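Local coordinates for DUF917 domain-containing protein (Chromobacterium violaceum, PDB 2O3I), which is of unknown function but belongs to the S-Me-THD-like (DUF917) family and is possibly related to S-methyl thiohydantoin desulfurases, at residues Leu10-Gln15 against Ala235-Lys240; Ala35-Lys40 against Gln76-Asn81; Val170-Pro175 against Glu181-Val186. The protein carries 2 engineered substitutions. All blocks are in the same frame, centred on the assembly; numbering follows the deposited sequence.

In the fold
Helix 10-19, near the N terminus, supplies the first half of contact 1; its partner at the end of helix 225-237 comes more than 200 residues later, so this pairing closes the widest of the three loops and joins the N-terminal to the C-terminal family region. Contacts 2 and 3 both nest inside it and follow each other in series. Contact 2 closes the loop from the end of helix 28-35 to the approach of helix 81-96, and touches contact 1 through L10 packing on A35 and F38. Contact 3, about 40 Å from contact 1 between centres, closes a loop of five residues and ties strand 165-171 to helix 183-194 beside the second subunit.

Contact 1 (Leu10-Gln15 against Ala235-Lys240); sequences LEPLLQ and ALQDGK
Q237 reaches from the last turn of helix 225-237 to P12 and E11 on helix 10-19, making a helix-to-helix contact at the point where the second helix stops. Its chain is fully extended, with CG anti to the backbone N (chi1 -179°), and this carries the amide across to the neighbouring helix. There OE1 lies almost equally far from three carbons of the P12 ring, the nearest being P12 CB at 3.5 Å from Q237 OE1. The other branch turns toward E11, where Q237 NE2 is 3.8 Å from E11 CG. This is contact with the aliphatic part of the glutamate; its carboxylate is engaged by R32 in a salt bridge through OE1. One turn further along helix 10-19, Q15 faces L236, and the end of its side chain comes up to the methyl L236 CD1. Both residues also pack on V331, a neighbour common to the glutamine and the leucine, while Q237 forms the exposed margin. P12 also packs on L230 and R234, earlier in helix 225-237. Beyond Q237 the helix ends in a Schellman motif, in which G239 has positive phi (68°). Two backbone bonds close it: G239 N to L236 O at 3.0 Å, and K240 N to A235 O at 2.9 Å.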
# COMPACT_ATOMS: atom_id res chain seq x y z
N LEU A 10 -13.06 -31.32 -8.73
CA LEU A 10 -12.97 -30.11 -7.92
C LEU A 10 -13.85 -30.14 -6.67
O LEU A 10 -13.48 -29.58 -5.64
CB LEU A 10 -13.31 -28.88 -8.77
CG LEU A 10 -12.42 -28.64 -9.99
CD1 LEU A 10 -12.83 -27.37 -10.68
CD2 LEU A 10 -10.95 -28.56 -9.57
N GLU A 11 -15.01 -30.79 -6.76
CA GLU A 11 -15.92 -30.86 -5.63
C GLU A 11 -15.32 -31.66 -4.48
O GLU A 11 -15.33 -31.21 -3.33
CB GLU A 11 -17.27 -31.44 -6.05
CG GLU A 11 -18.21 -31.79 -4.90
CD GLU A 11 -18.59 -30.58 -4.04
OE1 GLU A 11 -19.22 -30.80 -2.98
OE2 GLU A 11 -18.28 -29.43 -4.40
N PRO A 12 -14.81 -32.87 -4.76
CA PRO A 12 -14.24 -33.63 -3.64
C PRO A 12 -12.94 -33.00 -3.13
O PRO A 12 -12.62 -33.07 -1.94
CB PRO A 12 -14.01 -35.02 -4.24
CG PRO A 12 -13.81 -34.75 -5.69
CD PRO A 12 -14.87 -33.70 -5.98
N LEU A 13 -12.22 -32.37 -4.04
CA LEU A 13 -10.95 -31.71 -3.73
C LEU A 13 -11.14 -30.57 -2.74
O LEU A 13 -10.38 -30.43 -1.78
CB LEU A 13 -10.32 -31.17 -5.02
CG LEU A 13 -9.04 -30.33 -4.88
CD1 LEU A 13 -7.96 -31.12 -4.15
CD2 LEU A 13 -8.57 -29.93 -6.27
N LEU A 14 -12.16 -29.75 -2.97
CA LEU A 14 -12.40 -28.63 -2.09
C LEU A 14 -12.92 -29.12 -0.74
O LEU A 14 -12.61 -28.53 0.29
CB LEU A 14 -13.38 -27.65 -2.75
CG LEU A 14 -14.78 -28.09 -3.14
CD1 LEU A 14 -15.75 -27.84 -1.98
CD2 LEU A 14 -15.21 -27.29 -4.38
N GLN A 15 -13.69 -30.21 -0.75
CA GLN A 15 -14.23 -30.77 0.49
C GLN A 15 -13.10 -31.23 1.40
O GLN A 15 -13.06 -30.88 2.58
CB GLN A 15 -15.13 -31.98 0.20
CG GLN A 15 -16.44 -31.66 -0.50
CD GLN A 15 -17.64 -32.17 0.27
OE1 GLN A 15 -18.70 -32.42 -0.31
NE2 GLN A 15 -17.49 -32.31 1.58
N ALA A 235 -13.91 -39.73 -0.45
CA ALA A 235 -14.54 -40.57 0.56
C ALA A 235 -15.72 -39.84 1.21
O ALA A 235 -16.73 -40.46 1.56
CB ALA A 235 -13.51 -40.96 1.62
N LEU A 236 -15.60 -38.53 1.35
CA LEU A 236 -16.66 -37.72 1.94
C LEU A 236 -17.86 -37.66 1.00
O LEU A 236 -19.01 -37.89 1.41
CB LEU A 236 -16.16 -36.29 2.21
CG LEU A 236 -15.20 -36.15 3.40
CD1 LEU A 236 -14.58 -34.77 3.40
CD2 LEU A 236 -15.94 -36.40 4.70
N GLN A 237 -17.58 -37.35 -0.26
CA GLN A 237 -18.60 -37.24 -1.28
C GLN A 237 -19.33 -38.57 -1.45
O GLN A 237 -20.54 -38.61 -1.66
CB GLN A 237 -17.95 -36.78 -2.59
CG GLN A 237 -18.90 -36.58 -3.76
CD GLN A 237 -18.16 -36.12 -5.02
OE1 GLN A 237 -17.00 -36.46 -5.24
NE2 GLN A 237 -18.85 -35.38 -5.87
N ASP A 238 -18.58 -39.67 -1.35
CA ASP A 238 -19.15 -41.01 -1.50
C ASP A 238 -19.89 -41.53 -0.26
O ASP A 238 -20.38 -42.66 -0.26
CB ASP A 238 -18.05 -42.01 -1.89
CG ASP A 238 -17.39 -41.68 -3.23
OD1 ASP A 238 -18.04 -41.04 -4.09
OD2 ASP A 238 -16.23 -42.08 -3.42
N GLY A 239 -19.95 -40.72 0.80
CA GLY A 239 -20.63 -41.13 2.02
C GLY A 239 -19.98 -42.26 2.80
O GLY A 239 -20.68 -43.06 3.44
N LYS A 240 -18.65 -42.33 2.78
CA LYS A 240 -17.93 -43.39 3.49
C LYS A 240 -17.52 -42.98 4.91
O LYS A 240 -17.04 -43.80 5.68
CB LYS A 240 -16.68 -43.82 2.72
CG LYS A 240 -16.95 -44.42 1.34
CD LYS A 240 -15.64 -44.87 0.68
CE LYS A 240 -15.84 -45.32 -0.77
NZ LYS A 240 -14.54 -45.70 -1.40

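Contact 2 (Ala35-Lys40 against Gln76-Asn81); sequences AANFRK and QVQWPN
N37 and Q78 mark the closest approach of two irregular backbones, their CA atoms 7.0 Å apart: A35-F38 forms a type I beta turn at the end of helix 28-35, and the other segment passes through an inverse gamma turn centred on P80, the N-cap residue of helix 81-96. The first turn is closed by F38 N to A35 O at 3.1 Å, and it presents N37 to the opposing loop. With CG anti to its own carbonyl carbon (chi1 -69°), the asparagine side chain crosses the indole of W79 at about a right angle and lies flat against it. Its amide plane is only 16° from the ring plane, so the two groups are stacked. The methylene leads the contact: N37 CB stands over one face of the six-membered ring, 3.7 Å from the W79 ring centroid, in a CH-pi interaction displaced toward the rim. The carboxamide continues across the benzene part of the indole, with N37 CG 3.7 Å from W79 CZ2. OD1 stays near W79 CZ2 while the amide nitrogen points to the backbone of Q78. There N37 ND2 donates to the backbone oxygen Q78 O over a longish 3.3 Å, fairly straight at the hydrogen (156°), but approaching from above the carbonyl plane. Stack and hydrogen bond together limit rotation of the amide. The Q78 side chain stands with its own amide almost perpendicular to that of N37, and it also packs on H33. W79 also meets the ring of Y43. The backbone of N37 follows its side chain against the indole: N37 O lies 3.5 Å from W79 CZ3.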
# COMPACT_ATOMS: atom_id res chain seq x y z
N ALA A 35 -15.60 -23.38 -9.34
CA ALA A 35 -15.57 -24.69 -9.98
C ALA A 35 -16.77 -24.94 -10.90
O ALA A 35 -16.65 -25.66 -11.89
CB ALA A 35 -15.51 -25.78 -8.91
N ALA A 36 -17.91 -24.33 -10.58
CA ALA A 36 -19.11 -24.50 -11.39
C ALA A 36 -18.91 -24.09 -12.84
O ALA A 36 -19.58 -24.63 -13.73
CB ALA A 36 -20.26 -23.71 -10.78
N ASN A 37 -18.00 -23.15 -13.09
CA ASN A 37 -17.76 -22.68 -14.45
C ASN A 37 -16.55 -23.29 -15.15
O ASN A 37 -16.19 -22.86 -16.25
CB ASN A 37 -17.61 -21.15 -14.46
CG ASN A 37 -18.91 -20.44 -14.16
OD1 ASN A 37 -19.92 -20.63 -14.85
ND2 ASN A 37 -18.90 -19.61 -13.12
N PHE A 38 -15.90 -24.26 -14.52
CA PHE A 38 -14.74 -24.89 -15.13
C PHE A 38 -15.15 -25.94 -16.15
O PHE A 38 -15.72 -26.97 -15.80
CB PHE A 38 -13.85 -25.56 -14.07
CG PHE A 38 -12.60 -26.18 -14.64
CD1 PHE A 38 -12.20 -27.45 -14.24
CD2 PHE A 38 -11.81 -25.49 -15.56
CE1 PHE A 38 -11.04 -28.03 -14.75
CE2 PHE A 38 -10.64 -26.07 -16.08
CZ PHE A 38 -10.26 -27.34 -15.67
N ARG A 39 -14.86 -25.67 -17.41
CA ARG A 39 -15.17 -26.59 -18.49
C ARG A 39 -14.47 -26.04 -19.73
O ARG A 39 -14.30 -24.83 -19.87
CB ARG A 39 -16.67 -26.66 -18.72
CG ARG A 39 -17.29 -25.34 -19.07
CD ARG A 39 -18.80 -25.43 -19.17
NE ARG A 39 -19.37 -24.17 -19.63
CZ ARG A 39 -19.15 -23.65 -20.83
NH1 ARG A 39 -18.39 -24.28 -21.71
NH2 ARG A 39 -19.70 -22.48 -21.16
N LYS A 40 -14.04 -26.93 -20.63
CA LYS A 40 -13.36 -26.47 -21.83
C LYS A 40 -14.25 -25.50 -22.61
O LYS A 40 -15.45 -25.74 -22.78
CB LYS A 40 -12.97 -27.66 -22.72
CG LYS A 40 -11.89 -27.32 -23.76
CD LYS A 40 -11.49 -28.56 -24.57
CE LYS A 40 -10.26 -28.30 -25.43
NZ LYS A 40 -10.45 -27.18 -26.41
N GLN A 76 -18.56 -13.74 -4.51
CA GLN A 76 -19.30 -13.28 -5.68
C GLN A 76 -18.61 -13.59 -7.00
O GLN A 76 -19.21 -13.49 -8.07
CB GLN A 76 -19.53 -11.77 -5.57
CG GLN A 76 -20.28 -11.33 -4.32
CD GLN A 76 -20.40 -9.82 -4.22
OE1 GLN A 76 -20.87 -9.16 -5.15
NE2 GLN A 76 -19.98 -9.26 -3.08
N VAL A 77 -17.34 -13.97 -6.92
CA VAL A 77 -16.56 -14.28 -8.10
C VAL A 77 -17.04 -15.55 -8.81
O VAL A 77 -17.44 -16.52 -8.16
CB VAL A 77 -15.08 -14.44 -7.73
CG1 VAL A 77 -14.26 -14.73 -8.96
CG2 VAL A 77 -14.58 -13.17 -7.06
N GLN A 78 -17.01 -15.51 -10.14
CA GLN A 78 -17.41 -16.63 -10.98
C GLN A 78 -16.20 -17.20 -11.72
O GLN A 78 -16.08 -18.40 -11.91
CB GLN A 78 -18.45 -16.18 -12.01
CG GLN A 78 -19.83 -15.86 -11.46
CD GLN A 78 -20.51 -17.07 -10.86
OE1 GLN A 78 -20.29 -17.42 -9.70
NE2 GLN A 78 -21.33 -17.74 -11.66
N TRP A 79 -15.31 -16.30 -12.15
CA TRP A 79 -14.08 -16.70 -12.85
C TRP A 79 -12.90 -16.07 -12.11
O TRP A 79 -13.01 -14.96 -11.59
CB TRP A 79 -14.12 -16.23 -14.31
CG TRP A 79 -15.44 -16.48 -14.98
CD1 TRP A 79 -16.58 -15.74 -14.84
CD2 TRP A 79 -15.77 -17.57 -15.84
NE1 TRP A 79 -17.60 -16.30 -15.57
CE2 TRP A 79 -17.14 -17.43 -16.19
CE3 TRP A 79 -15.05 -18.66 -16.35
CZ2 TRP A 79 -17.79 -18.33 -17.04
CZ3 TRP A 79 -15.70 -19.55 -17.19
CH2 TRP A 79 -17.06 -19.38 -17.52
N PRO A 80 -11.76 -16.76 -12.05
CA PRO A 80 -10.59 -16.22 -11.35
C PRO A 80 -9.76 -15.23 -12.16
O PRO A 80 -8.56 -15.43 -12.36
CB PRO A 80 -9.80 -17.47 -11.00
CG PRO A 80 -10.02 -18.32 -12.21
CD PRO A 80 -11.51 -18.14 -12.50
N ASN A 81 -10.38 -14.15 -12.62
CA ASN A 81 -9.67 -13.16 -13.42
C ASN A 81 -8.47 -12.56 -12.68
O ASN A 81 -7.39 -12.42 -13.25
CB ASN A 81 -10.62 -12.03 -13.86
CG ASN A 81 -11.56 -12.46 -14.97
OD1 ASN A 81 -11.48 -13.59 -15.46
ND2 ASN A 81 -12.45 -11.56 -15.37

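Contact 3 (Val170-Pro175 against Glu181-Val186); sequences VRMPPP and EDISTV
Three like-signed torsions (chi1 -64°, chi2 -65°, chi3 -78°) coil the side chain of M172, a selenomethionine, so that its CG meets I183 while its selenium and methyl meet V186. I183, with CG1 anti to its backbone N, carries CD1 to M172 CG and toward V170 O. The two chains run alongside in opposite senses, and the fit is tight: M172 CG is 3.5 Å from I183 CG1, and equally close to I183 CD1, nearer than carbons normally pack. M172 and V186 instead meet tip to tip. The branch V186 CG2 touches both atoms at the distal end of the bent chain, M172 SE and M172 CE, each at 3.7 Å. The terminal methyl also reaches the backbone just before the helix, where M172 CE lies 3.4 Å from E181 O. Selenomethionine thus spans the start of helix 183-194, from the residue that precedes the N-cap to the end of the first turn. That turn is closed by V186 N to D182 O at 3.1 Å. V170, two residues back on the strand, extends the apolar surface more loosely, its CG1 4.3 Å from I183 CG1. The contact packs the first turn of helix 183-194 against the end of strand 165-171, the two joined by a loop that is partly not modelled. V170 also packs on V187 and M190 further along that helix. Strand 165-171 is one of the two outermost strands of the mixed sheet within the chain, and V170 and R171 pair antiparallel with a strand of the second subunit, so the sheet continues across the interface. L164 of the second subunit packs on M172 and Q199 of that subunit on V186, so the helix start meets both strand 165-171 and the partner chain.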
# COMPACT_ATOMS: atom_id res chain seq x y z
N VAL A 170 9.48 -5.03 -1.87
CA VAL A 170 9.91 -4.63 -0.53
C VAL A 170 11.34 -5.05 -0.21
O VAL A 170 11.71 -6.22 -0.34
CB VAL A 170 8.99 -5.21 0.57
CG1 VAL A 170 9.55 -4.88 1.94
CG2 VAL A 170 7.59 -4.63 0.44
N ARG A 171 12.13 -4.08 0.24
CA ARG A 171 13.51 -4.31 0.64
C ARG A 171 13.62 -3.82 2.09
O ARG A 171 13.50 -2.63 2.38
CB ARG A 171 14.48 -3.53 -0.26
N MSE A 172 13.84 -4.77 3.00
CA MSE A 172 13.97 -4.46 4.41
C MSE A 172 15.34 -3.84 4.69
O MSE A 172 16.30 -4.09 3.96
CB MSE A 172 13.84 -5.73 5.25
CG MSE A 172 12.48 -6.39 5.19
SE MSE A 172 11.11 -5.28 5.94
CE MSE A 172 11.46 -5.58 7.82
N PRO A 173 15.43 -3.00 5.72
CA PRO A 173 16.74 -2.41 6.02
C PRO A 173 17.52 -3.45 6.82
O PRO A 173 16.93 -4.39 7.36
CB PRO A 173 16.37 -1.18 6.85
CG PRO A 173 15.19 -1.67 7.63
CD PRO A 173 14.38 -2.43 6.59
N PRO A 174 18.85 -3.31 6.90
CA PRO A 174 19.63 -4.29 7.67
C PRO A 174 19.13 -4.43 9.11
O PRO A 174 18.69 -3.46 9.73
CB PRO A 174 21.05 -3.72 7.61
CG PRO A 174 21.07 -3.06 6.25
CD PRO A 174 19.73 -2.35 6.21
N PRO A 175 19.17 -5.66 9.66
CA PRO A 175 18.72 -5.89 11.04
C PRO A 175 19.46 -5.02 12.06
O PRO A 175 20.68 -4.87 12.00
CB PRO A 175 18.98 -7.38 11.24
CG PRO A 175 18.72 -7.94 9.87
CD PRO A 175 19.43 -6.94 8.98
N GLU A 181 10.71 -6.53 11.99
CA GLU A 181 9.63 -7.49 11.77
C GLU A 181 10.04 -8.44 10.65
O GLU A 181 11.06 -8.22 9.98
CB GLU A 181 8.36 -6.73 11.37
CG GLU A 181 7.09 -7.56 11.36
CD GLU A 181 6.33 -7.48 12.67
OE1 GLU A 181 5.85 -6.38 13.02
OE2 GLU A 181 6.21 -8.52 13.34
N ASP A 182 9.28 -9.51 10.44
CA ASP A 182 9.56 -10.47 9.37
C ASP A 182 9.17 -9.81 8.04
O ASP A 182 8.14 -9.16 7.94
CB ASP A 182 8.77 -11.76 9.59
N ILE A 183 9.99 -9.99 7.01
CA ILE A 183 9.70 -9.38 5.72
C ILE A 183 8.35 -9.82 5.16
O ILE A 183 7.67 -9.05 4.49
CB ILE A 183 10.81 -9.65 4.68
CG1 ILE A 183 10.61 -8.76 3.46
CG2 ILE A 183 10.81 -11.11 4.27
CD1 ILE A 183 11.84 -8.63 2.58
N SER A 184 7.97 -11.06 5.45
CA SER A 184 6.69 -11.59 4.99
C SER A 184 5.55 -10.81 5.63
O SER A 184 4.59 -10.42 4.95
CB SER A 184 6.57 -13.07 5.37
OG SER A 184 7.62 -13.83 4.81
N THR A 185 5.65 -10.60 6.94
CA THR A 185 4.64 -9.87 7.69
C THR A 185 4.48 -8.46 7.11
O THR A 185 3.36 -8.00 6.88
CB THR A 185 5.01 -9.77 9.20
OG1 THR A 185 5.05 -11.08 9.77
CG2 THR A 185 3.99 -8.93 9.96
N VAL A 186 5.60 -7.79 6.88
CA VAL A 186 5.59 -6.44 6.33
C VAL A 186 4.88 -6.41 4.98
O VAL A 186 4.02 -5.56 4.73
CB VAL A 186 7.03 -5.89 6.15
CG1 VAL A 186 6.97 -4.44 5.68
CG2 VAL A 186 7.80 -5.99 7.46